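Local structure of ribosomal RNA processing protein 6 (Trypanosoma brucei brucei, 4NLC) at residues K58-Y63 with Y230-Q235; E98-Y103 with D205-P210; G107-M112 with V155-K160. The protein is a 3'-5' exoribonuclease that probably works with the nuclear exosome in ribosomal RNA processing, present here as its catalytic core of exonuclease and HRDC domains. The protein carries 1 engineered substitution. All blocks are in the same frame, centred on the assembly; numbering follows the deposited sequence.

Interaction 1: K58-Y63 with Y230-Q235; sequences KTETPY and YDRLKQ
T61 gives its backbone N-H to D231 in an almost straight hydrogen bond, N to OD2 2.8 Å at 175°, and Q235 takes two acceptors of the same loop with its one amide nitrogen. Q235 NE2 donates to E60 OE1 at 2.8 Å and to K58 O at 2.9 Å, so both of its N-H groups are used across the contact. The glutamate oxygen lies close to the amide plane and is met nearly along its C-O bond, while the two flat groups are turned 81° apart. With CG between the backbone N and the carbonyl carbon (chi1 59°) and a bend at chi2, E60 brings its carboxylate to the amide. Q235 is instead extended beyond CG, a long neutral donor that can reach a backbone carbonyl and a carboxylate together.

Two waters fill in the polar seam. One donates to K58 O and to D231 O, the latter bond longer at 3.1 Å. The other donates to T59 O and D231 OD2 and accepts from T61 OG1, so D231 OD2 binds a backbone N-H and a water. The other carboxylate oxygen of D231 forms a salt bridge with R117. Apolar packing is slight: E60 CB meets D231 CB at 3.6 Å.

D231 and Q235 stand one turn apart on helix 226-238 and therefore face the irregular chain together. Residues 58-63 form no regular helix or strand, and this helix face supplies an acceptor for an N-H and a donor for a C=O. The link is thus a polar clasp at the protein surface, dependent on directional bonds far more than on buried hydrocarbon, and R117 probably steadies the buried carboxylate of D231 by its opposite charge.

Interaction 2: E98-Y103 with D205-P210; sequences EHHDFY and DWRVRP
H100 and R207 stack where the end of strand 92-100 meets an Asx turn, beside E98, an acidic residue of the sequence DLEHH that matches the first exonuclease motif of the DEDD family. The guanidinium of R207 lies flat on the imidazole, centres 4.2 Å apart and planes at 15°, and R207 CD sits over the ring centre of H100. The arginine is bent at chi3 (-63°), which places NE over the ring near CE1. D205 fixes its rotation: NE binds OD1 and NH2 binds OD2, each at 3.0 Å, side-on through syn lone pairs. D205 OD1 also takes the backbone N-H of R207, closing the Asx turn.

H100 is held from the loop that follows its strand as well, for Y103 N donates to H100 NE2 at 2.8 Å. Y103 then brings CD2 to 3.3 Å from R207 NH2, over the same guanidinium face that meets H100. One water joins H99 O, H100 ND1 and W206 N, and another links Y103 O to R207 NH1.

Two residues earlier on the strand, E98 runs over a face of the W206 indole. Its CB makes a CH-pi contact with the five-membered ring, 3.7 Å from the centroid, and its carboxylate continues stacked above the ring, with OE1 over NE1. The indole N-H makes a weak bond to Y201 O. W206 also packs on C110 and L111 of strand 108-115 and on M215 of helix 213-224, the helix that brings Y218 and D222 beside E98, consistent with a DEDD-type acidic cluster.

Interaction 3: G107-M112 with V155-K160; sequences GFTCLM and VRWLQK
T109 and M112 press against W157 and L158 in the more buried part of this contact, where strand 108-112 passes helix 155-160 at 100°, axes 8.1 Å apart. T109 OG1 comes to 3.5 Å from W157 CB, while its hydrogen bond goes to D161, one helical turn after W157. M112 bends at chi3 (-82°) to bring CE to L158 CD2 at 3.6 Å; the two side chains cross at about a right angle, and a flexible thioether suits the reach to a branched leucine.

The other end is just as close but polar and more open to solvent. K160, partly exposed like W157, lays its aliphatic chain by the backbone, with CE 3.4 Å from G107 O. Its NZ goes on to hydrogen-bond H99 NE2 and Q106 O. A positive phi of 90° suits glycine at G107, and the absent side chain lets the lysine amine come close to the backbone.

No hydrogen bond joins the two segments directly. Van der Waals contact, part apolar and part polar atom on carbon, therefore joins strand to helix, while D161 takes the threonine hydroxyl and H99 and Q106 take the lysine amine.

Overall arrangement
Interactions 2 and 3 adjoin, centres 12 Å apart, because strands 92-100 and 108-115 are antiparallel neighbours in the mixed six-stranded sheet of the exonuclease domain. They touch, probably through hydrogen bonds from E98 N to L111 O and between H99 and K160, the first at a classic beta bulge where C110 and L111 both face E98. Interaction 3 sets helix 152-162 against this sheet; interaction 2 sets the loop before helix 213-224 against it. Interaction 1 is remote, its nearest atoms about 15 Å from interaction 3 and about 17 Å from interaction 2. Along the chain the contacts are nested, 3 within 2 within 1, so helix 226-238 comes back to the much earlier loop 58-63.

Interaction 1: K58-Y63 with Y230-Q235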
loop_
_atom_site.group_PDB
_atom_site.type_symbol
_atom_site.label_atom_id
_atom_site.label_comp_id
_atom_site.label_asym_id
_atom_site.label_seq_id
_atom_site.Cartn_x
_atom_site.Cartn_y
_atom_site.Cartn_z
ATOM N N LYS A 58 17.300 -8.692 -25.686
ATOM C CA LYS A 58 17.364 -7.359 -26.271
ATOM C C LYS A 58 18.353 -6.451 -25.567
ATOM O O LYS A 58 18.547 -6.568 -24.353
ATOM C CB LYS A 58 15.972 -6.701 -26.284
ATOM C CG LYS A 58 15.137 -7.132 -27.488
ATOM C CD LYS A 58 13.773 -6.466 -27.560
ATOM C CE LYS A 58 12.875 -7.232 -28.504
ATOM N NZ LYS A 58 11.717 -6.423 -28.949
ATOM N N THR A 59 18.954 -5.515 -26.335
ATOM C CA THR A 59 19.861 -4.497 -25.816
ATOM C C THR A 59 19.043 -3.601 -24.886
ATOM O O THR A 59 17.868 -3.292 -25.156
ATOM C CB THR A 59 20.481 -3.683 -26.969
ATOM O OG1 THR A 59 21.232 -4.566 -27.802
ATOM C CG2 THR A 59 21.397 -2.564 -26.480
ATOM N N GLU A 60 19.664 -3.217 -23.779
ATOM C CA GLU A 60 19.036 -2.363 -22.781
ATOM C C GLU A 60 18.887 -0.916 -23.292
ATOM O O GLU A 60 19.698 -0.450 -24.101
ATOM C CB GLU A 60 19.840 -2.418 -21.469
ATOM C CG GLU A 60 21.293 -1.981 -21.600
ATOM C CD GLU A 60 22.346 -3.017 -21.947
ATOM O OE1 GLU A 60 21.988 -4.118 -22.427
ATOM O OE2 GLU A 60 23.545 -2.710 -21.764
ATOM N N THR A 61 17.833 -0.226 -22.839
ATOM C CA THR A 61 17.581 1.189 -23.134
ATOM C C THR A 61 17.949 1.906 -21.833
ATOM O O THR A 61 17.273 1.702 -20.814
ATOM C CB THR A 61 16.137 1.419 -23.562
ATOM O OG1 THR A 61 15.912 0.718 -24.782
ATOM C CG2 THR A 61 15.801 2.890 -23.732
ATOM N N PRO A 62 19.070 2.667 -21.807
ATOM C CA PRO A 62 19.467 3.308 -20.546
ATOM C C PRO A 62 18.518 4.407 -20.106
ATOM O O PRO A 62 17.818 5.002 -20.924
ATOM C CB PRO A 62 20.901 3.803 -20.800
ATOM C CG PRO A 62 21.290 3.253 -22.149
ATOM C CD PRO A 62 20.010 3.003 -22.893
ATOM N N TYR A 63 18.456 4.613 -18.795
ATOM C CA TYR A 63 17.655 5.634 -18.140
ATOM C C TYR A 63 18.089 7.006 -18.664
ATOM O O TYR A 63 19.235 7.191 -19.080
ATOM C CB TYR A 63 17.841 5.544 -16.613
ATOM C CG TYR A 63 19.286 5.625 -16.155
ATOM C CD1 TYR A 63 20.097 4.494 -16.139
ATOM C CD2 TYR A 63 19.839 6.832 -15.735
ATOM C CE1 TYR A 63 21.436 4.569 -15.755
ATOM C CE2 TYR A 63 21.177 6.917 -15.346
ATOM C CZ TYR A 63 21.965 5.775 -15.333
ATOM O OH TYR A 63 23.275 5.828 -14.910
ATOM N N TYR A 230 14.923 -3.387 -15.318
ATOM C CA TYR A 230 14.096 -4.421 -15.939
ATOM C C TYR A 230 14.858 -5.094 -17.123
ATOM O O TYR A 230 14.959 -6.315 -17.163
ATOM C CB TYR A 230 12.753 -3.797 -16.403
ATOM C CG TYR A 230 11.917 -4.679 -17.302
ATOM C CD1 TYR A 230 11.392 -5.887 -16.836
ATOM C CD2 TYR A 230 11.570 -4.270 -18.587
ATOM C CE1 TYR A 230 10.562 -6.676 -17.634
ATOM C CE2 TYR A 230 10.735 -5.049 -19.396
ATOM C CZ TYR A 230 10.239 -6.255 -18.915
ATOM O OH TYR A 230 9.468 -7.063 -19.713
ATOM N N ASP A 231 15.418 -4.287 -18.047
ATOM C CA ASP A 231 16.201 -4.751 -19.203
ATOM C C ASP A 231 17.424 -5.586 -18.744
ATOM O O ASP A 231 17.634 -6.692 -19.232
ATOM C CB ASP A 231 16.685 -3.553 -20.040
ATOM C CG ASP A 231 15.642 -2.769 -20.802
ATOM O OD1 ASP A 231 14.505 -3.258 -20.932
ATOM O OD2 ASP A 231 15.976 -1.686 -21.309
ATOM N N ARG A 232 18.168 -5.085 -17.753
ATOM C CA ARG A 232 19.340 -5.770 -17.192
ATOM C C ARG A 232 19.008 -7.108 -16.495
ATOM O O ARG A 232 19.735 -8.095 -16.681
ATOM C CB ARG A 232 20.111 -4.825 -16.263
ATOM C CG ARG A 232 20.825 -3.661 -16.999
ATOM C CD ARG A 232 22.070 -4.052 -17.792
ATOM N NE ARG A 232 23.094 -4.705 -16.963
ATOM C CZ ARG A 232 23.998 -4.070 -16.221
ATOM N NH1 ARG A 232 24.039 -2.739 -16.199
ATOM N NH2 ARG A 232 24.868 -4.758 -15.495
ATOM N N LEU A 233 17.893 -7.152 -15.720
ATOM C CA LEU A 233 17.449 -8.393 -15.059
ATOM C C LEU A 233 16.962 -9.429 -16.078
ATOM O O LEU A 233 17.209 -10.619 -15.893
ATOM C CB LEU A 233 16.381 -8.117 -14.004
ATOM C CG LEU A 233 16.863 -7.345 -12.777
ATOM C CD1 LEU A 233 15.686 -6.906 -11.921
ATOM C CD2 LEU A 233 17.836 -8.167 -11.973
ATOM N N LYS A 234 16.301 -8.970 -17.169
ATOM C CA LYS A 234 15.862 -9.848 -18.267
ATOM C C LYS A 234 17.045 -10.570 -18.885
ATOM O O LYS A 234 16.969 -11.778 -19.072
ATOM C CB LYS A 234 15.126 -9.061 -19.369
ATOM C CG LYS A 234 13.642 -8.921 -19.099
ATOM C CD LYS A 234 12.970 -7.874 -19.974
ATOM C CE LYS A 234 13.100 -8.064 -21.462
ATOM N NZ LYS A 234 12.059 -7.300 -22.210
ATOM N N GLN A 235 18.147 -9.848 -19.158
ATOM C CA GLN A 235 19.376 -10.438 -19.735
ATOM C C GLN A 235 20.005 -11.464 -18.793
ATOM O O GLN A 235 20.400 -12.526 -19.249
ATOM C CB GLN A 235 20.399 -9.360 -20.110
ATOM C CG GLN A 235 19.869 -8.365 -21.133
ATOM C CD GLN A 235 20.783 -7.182 -21.316
ATOM O OE1 GLN A 235 21.537 -6.790 -20.425
ATOM N NE2 GLN A 235 20.698 -6.559 -22.467
HETATM O O HOH W 1 16.752 -6.869 -22.162
HETATM O O HOH W 2 15.572 -1.883 -24.320
#

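Interaction 2: E98-Y103 with D205-P210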
loop_
_atom_site.group_PDB
_atom_site.type_symbol
_atom_site.label_atom_id
_atom_site.label_comp_id
_atom_site.label_asym_id
_atom_site.label_seq_id
_atom_site.Cartn_x
_atom_site.Cartn_y
_atom_site.Cartn_z
ATOM N N GLU A 98 3.127 5.625 -3.392
ATOM C CA GLU A 98 3.425 6.087 -2.025
ATOM C C GLU A 98 2.107 5.948 -1.244
ATOM O O GLU A 98 1.017 6.026 -1.834
ATOM C CB GLU A 98 4.034 7.488 -1.958
ATOM C CG GLU A 98 5.328 7.641 -2.752
ATOM C CD GLU A 98 6.500 6.758 -2.361
ATOM O OE1 GLU A 98 6.529 6.264 -1.212
ATOM O OE2 GLU A 98 7.404 6.574 -3.207
ATOM N N HIS A 99 2.190 5.664 0.043
ATOM C CA HIS A 99 1.011 5.316 0.855
ATOM C C HIS A 99 1.015 5.981 2.251
ATOM O O HIS A 99 2.049 6.477 2.700
ATOM C CB HIS A 99 1.017 3.763 0.974
ATOM C CG HIS A 99 -0.166 3.112 1.622
ATOM N ND1 HIS A 99 -0.139 2.740 2.952
ATOM C CD2 HIS A 99 -1.316 2.660 1.069
ATOM C CE1 HIS A 99 -1.300 2.148 3.189
ATOM N NE2 HIS A 99 -2.047 2.089 2.094
ATOM N N HIS A 100 -0.150 6.012 2.914
ATOM C CA HIS A 100 -0.295 6.549 4.261
ATOM C C HIS A 100 -1.062 5.547 5.130
ATOM O O HIS A 100 -2.134 5.097 4.749
ATOM C CB HIS A 100 -0.987 7.938 4.276
ATOM C CG HIS A 100 -1.089 8.496 5.673
ATOM N ND1 HIS A 100 0.011 9.067 6.307
ATOM C CD2 HIS A 100 -2.116 8.443 6.553
ATOM C CE1 HIS A 100 -0.400 9.389 7.526
ATOM N NE2 HIS A 100 -1.671 9.036 7.721
ATOM N N ASP A 101 -0.555 5.261 6.313
ATOM C CA ASP A 101 -1.206 4.287 7.172
ATOM C C ASP A 101 -1.469 4.755 8.588
ATOM O O ASP A 101 -2.229 4.083 9.271
ATOM C CB ASP A 101 -0.417 2.946 7.185
ATOM C CG ASP A 101 1.044 3.015 7.604
ATOM O OD1 ASP A 101 1.345 3.703 8.600
ATOM O OD2 ASP A 101 1.874 2.327 6.975
ATOM N N PHE A 102 -0.841 5.849 9.065
ATOM C CA PHE A 102 -1.039 6.263 10.475
ATOM C C PHE A 102 -2.422 6.859 10.782
ATOM O O PHE A 102 -3.086 6.394 11.696
ATOM C CB PHE A 102 0.068 7.211 10.948
ATOM C CG PHE A 102 0.170 7.299 12.453
ATOM C CD1 PHE A 102 0.717 6.257 13.192
ATOM C CD2 PHE A 102 -0.289 8.418 13.135
ATOM C CE1 PHE A 102 0.789 6.330 14.586
ATOM C CE2 PHE A 102 -0.205 8.492 14.526
ATOM C CZ PHE A 102 0.331 7.447 15.238
ATOM N N TYR A 103 -2.850 7.877 10.027
ATOM C CA TYR A 103 -4.140 8.562 10.212
ATOM C C TYR A 103 -5.206 8.037 9.271
ATOM O O TYR A 103 -5.899 8.799 8.586
ATOM C CB TYR A 103 -3.971 10.085 10.100
ATOM C CG TYR A 103 -3.051 10.657 11.156
ATOM C CD1 TYR A 103 -3.491 10.847 12.461
ATOM C CD2 TYR A 103 -1.753 11.058 10.836
ATOM C CE1 TYR A 103 -2.659 11.397 13.432
ATOM C CE2 TYR A 103 -0.920 11.636 11.793
ATOM C CZ TYR A 103 -1.372 11.786 13.096
ATOM O OH TYR A 103 -0.564 12.335 14.062
ATOM N N ASP A 205 5.398 11.893 5.203
ATOM C CA ASP A 205 3.951 12.040 5.165
ATOM C C ASP A 205 3.576 12.390 3.712
ATOM O O ASP A 205 3.755 13.534 3.256
ATOM C CB ASP A 205 3.465 13.110 6.153
ATOM C CG ASP A 205 1.956 13.109 6.378
ATOM O OD1 ASP A 205 1.235 12.441 5.602
ATOM O OD2 ASP A 205 1.503 13.732 7.362
ATOM N N TRP A 206 3.074 11.385 2.981
ATOM C CA TRP A 206 2.736 11.549 1.566
ATOM C C TRP A 206 1.354 12.178 1.342
ATOM O O TRP A 206 0.963 12.395 0.202
ATOM C CB TRP A 206 2.916 10.235 0.816
ATOM C CG TRP A 206 4.356 9.886 0.678
ATOM C CD1 TRP A 206 5.075 9.024 1.459
ATOM C CD2 TRP A 206 5.290 10.472 -0.242
ATOM N NE1 TRP A 206 6.400 9.019 1.064
ATOM C CE2 TRP A 206 6.562 9.914 0.036
ATOM C CE3 TRP A 206 5.172 11.415 -1.281
ATOM C CZ2 TRP A 206 7.699 10.237 -0.713
ATOM C CZ3 TRP A 206 6.311 11.774 -1.985
ATOM C CH2 TRP A 206 7.552 11.176 -1.712
ATOM N N ARG A 207 0.670 12.563 2.427
ATOM C CA ARG A 207 -0.609 13.263 2.335
ATOM C C ARG A 207 -0.385 14.756 2.102
ATOM O O ARG A 207 -1.338 15.450 1.762
ATOM C CB ARG A 207 -1.365 13.148 3.663
ATOM C CG ARG A 207 -1.710 11.736 4.087
ATOM C CD ARG A 207 -2.452 11.797 5.399
ATOM N NE ARG A 207 -1.611 12.360 6.452
ATOM C CZ ARG A 207 -2.083 12.850 7.584
ATOM N NH1 ARG A 207 -3.389 12.875 7.808
ATOM N NH2 ARG A 207 -1.258 13.333 8.495
ATOM N N VAL A 208 0.829 15.278 2.375
ATOM C CA VAL A 208 1.056 16.723 2.302
ATOM C C VAL A 208 0.993 17.252 0.875
ATOM O O VAL A 208 1.452 16.612 -0.075
ATOM C CB VAL A 208 2.316 17.246 3.058
ATOM C CG1 VAL A 208 2.274 16.842 4.537
ATOM C CG2 VAL A 208 3.620 16.792 2.401
ATOM N N ARG A 209 0.357 18.411 0.746
ATOM C CA ARG A 209 0.222 19.146 -0.500
ATOM C C ARG A 209 0.487 20.623 -0.189
ATOM O O ARG A 209 -0.059 21.147 0.781
ATOM C CB ARG A 209 -1.164 18.934 -1.166
ATOM C CG ARG A 209 -1.496 17.480 -1.559
ATOM C CD ARG A 209 -0.581 16.936 -2.668
ATOM N NE ARG A 209 -0.950 15.570 -3.043
ATOM C CZ ARG A 209 -0.418 14.456 -2.553
ATOM N NH1 ARG A 209 0.548 14.514 -1.646
ATOM N NH2 ARG A 209 -0.846 13.275 -2.968
ATOM N N PRO A 210 1.342 21.314 -0.966
ATOM C CA PRO A 210 2.091 20.819 -2.134
ATOM C C PRO A 210 3.170 19.827 -1.738
ATOM O O PRO A 210 3.600 19.794 -0.581
ATOM C CB PRO A 210 2.708 22.103 -2.713
ATOM C CG PRO A 210 2.855 23.018 -1.525
ATOM C CD PRO A 210 1.627 22.743 -0.707
HETATM O O HOH W 3 2.411 8.924 4.143
HETATM O O HOH W 4 -5.386 11.023 7.077
#

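Interaction 3: G107-M112 with V155-K160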
loop_
_atom_site.group_PDB
_atom_site.type_symbol
_atom_site.label_atom_id
_atom_site.label_comp_id
_atom_site.label_asym_id
_atom_site.label_seq_id
_atom_site.Cartn_x
_atom_site.Cartn_y
_atom_site.Cartn_z
ATOM N N GLY A 107 -5.705 2.523 5.679
ATOM C CA GLY A 107 -4.627 3.194 4.971
ATOM C C GLY A 107 -5.107 3.589 3.590
ATOM O O GLY A 107 -6.203 3.197 3.167
ATOM N N PHE A 108 -4.321 4.411 2.892
ATOM C CA PHE A 108 -4.690 4.832 1.545
ATOM C C PHE A 108 -3.487 5.214 0.709
ATOM O O PHE A 108 -2.523 5.777 1.220
ATOM C CB PHE A 108 -5.774 5.955 1.542
ATOM C CG PHE A 108 -5.449 7.206 2.330
ATOM C CD1 PHE A 108 -4.643 8.199 1.789
ATOM C CD2 PHE A 108 -5.985 7.407 3.602
ATOM C CE1 PHE A 108 -4.348 9.359 2.520
ATOM C CE2 PHE A 108 -5.671 8.550 4.342
ATOM C CZ PHE A 108 -4.871 9.529 3.789
ATOM N N THR A 109 -3.590 4.993 -0.599
ATOM C CA THR A 109 -2.545 5.393 -1.531
ATOM C C THR A 109 -2.552 6.915 -1.696
ATOM O O THR A 109 -3.603 7.515 -1.941
ATOM C CB THR A 109 -2.711 4.667 -2.855
ATOM O OG1 THR A 109 -2.860 3.276 -2.570
ATOM C CG2 THR A 109 -1.512 4.887 -3.784
ATOM N N CYS A 110 -1.368 7.513 -1.614
ATOM C CA CYS A 110 -1.169 8.958 -1.738
ATOM C C CYS A 110 -0.687 9.448 -3.105
ATOM O O CYS A 110 -1.018 10.566 -3.512
ATOM C CB CYS A 110 -0.219 9.425 -0.652
ATOM S SG CYS A 110 -0.937 9.351 0.995
ATOM N N LEU A 111 0.143 8.649 -3.766
ATOM C CA LEU A 111 0.806 9.033 -4.999
ATOM C C LEU A 111 1.117 7.813 -5.810
ATOM O O LEU A 111 1.332 6.738 -5.251
ATOM C CB LEU A 111 2.128 9.693 -4.593
ATOM C CG LEU A 111 2.669 10.843 -5.413
ATOM C CD1 LEU A 111 1.731 12.060 -5.374
ATOM C CD2 LEU A 111 4.077 11.210 -4.922
ATOM N N MET A 112 1.117 7.978 -7.137
ATOM C CA MET A 112 1.467 6.914 -8.075
ATOM C C MET A 112 2.559 7.533 -8.953
ATOM O O MET A 112 2.420 8.665 -9.407
ATOM C CB MET A 112 0.255 6.477 -8.930
ATOM C CG MET A 112 0.599 5.440 -9.999
ATOM S SD MET A 112 -0.809 4.956 -11.036
ATOM C CE MET A 112 -1.579 3.773 -9.989
ATOM N N VAL A 155 -0.061 -4.190 -5.134
ATOM C CA VAL A 155 -1.123 -5.000 -5.741
ATOM C C VAL A 155 -2.400 -4.841 -4.903
ATOM O O VAL A 155 -3.483 -4.676 -5.444
ATOM C CB VAL A 155 -0.652 -6.501 -5.861
ATOM C CG1 VAL A 155 -1.822 -7.473 -6.040
ATOM C CG2 VAL A 155 0.370 -6.665 -6.984
ATOM N N ARG A 156 -2.245 -4.892 -3.589
ATOM C CA ARG A 156 -3.332 -4.775 -2.622
ATOM C C ARG A 156 -3.892 -3.343 -2.597
ATOM O O ARG A 156 -5.092 -3.147 -2.674
ATOM C CB ARG A 156 -2.827 -5.229 -1.233
ATOM C CG ARG A 156 -2.799 -6.748 -1.118
ATOM C CD ARG A 156 -2.010 -7.210 0.101
ATOM N NE ARG A 156 -1.379 -8.508 -0.150
ATOM C CZ ARG A 156 -1.912 -9.682 0.173
ATOM N NH1 ARG A 156 -3.097 -9.739 0.772
ATOM N NH2 ARG A 156 -1.263 -10.805 -0.090
ATOM N N TRP A 157 -3.022 -2.360 -2.491
ATOM C CA TRP A 157 -3.359 -0.935 -2.460
ATOM C C TRP A 157 -4.217 -0.522 -3.637
ATOM O O TRP A 157 -5.267 0.096 -3.426
ATOM C CB TRP A 157 -2.075 -0.095 -2.403
ATOM C CG TRP A 157 -1.285 -0.281 -1.132
ATOM C CD1 TRP A 157 -1.725 -0.836 0.038
ATOM C CD2 TRP A 157 0.075 0.119 -0.902
ATOM N NE1 TRP A 157 -0.725 -0.796 0.987
ATOM C CE2 TRP A 157 0.386 -0.198 0.441
ATOM C CE3 TRP A 157 1.048 0.768 -1.684
ATOM C CZ2 TRP A 157 1.635 0.091 1.016
ATOM C CZ3 TRP A 157 2.295 1.038 -1.120
ATOM C CH2 TRP A 157 2.574 0.709 0.218
ATOM N N LEU A 158 -3.796 -0.914 -4.882
ATOM C CA LEU A 158 -4.488 -0.602 -6.135
ATOM C C LEU A 158 -5.931 -1.071 -6.085
ATOM O O LEU A 158 -6.822 -0.389 -6.571
ATOM C CB LEU A 158 -3.760 -1.250 -7.345
ATOM C CG LEU A 158 -2.454 -0.579 -7.856
ATOM C CD1 LEU A 158 -1.854 -1.373 -9.015
ATOM C CD2 LEU A 158 -2.710 0.799 -8.351
ATOM N N GLN A 159 -6.159 -2.225 -5.455
ATOM C CA GLN A 159 -7.485 -2.799 -5.303
ATOM C C GLN A 159 -8.304 -2.011 -4.299
ATOM O O GLN A 159 -9.365 -1.501 -4.634
ATOM C CB GLN A 159 -7.412 -4.289 -4.920
ATOM C CG GLN A 159 -6.716 -5.142 -5.971
ATOM C CD GLN A 159 -6.585 -6.578 -5.540
ATOM O OE1 GLN A 159 -7.378 -7.093 -4.744
ATOM N NE2 GLN A 159 -5.612 -7.277 -6.107
ATOM N N LYS A 160 -7.814 -1.919 -3.075
ATOM C CA LYS A 160 -8.464 -1.209 -1.975
ATOM C C LYS A 160 -8.929 0.183 -2.376
ATOM O O LYS A 160 -10.086 0.545 -2.143
ATOM C CB LYS A 160 -7.473 -1.119 -0.787
ATOM C CG LYS A 160 -7.830 -0.112 0.327
ATOM C CD LYS A 160 -6.725 -0.036 1.421
ATOM C CE LYS A 160 -5.400 0.643 1.006
ATOM N NZ LYS A 160 -4.331 0.452 2.035
#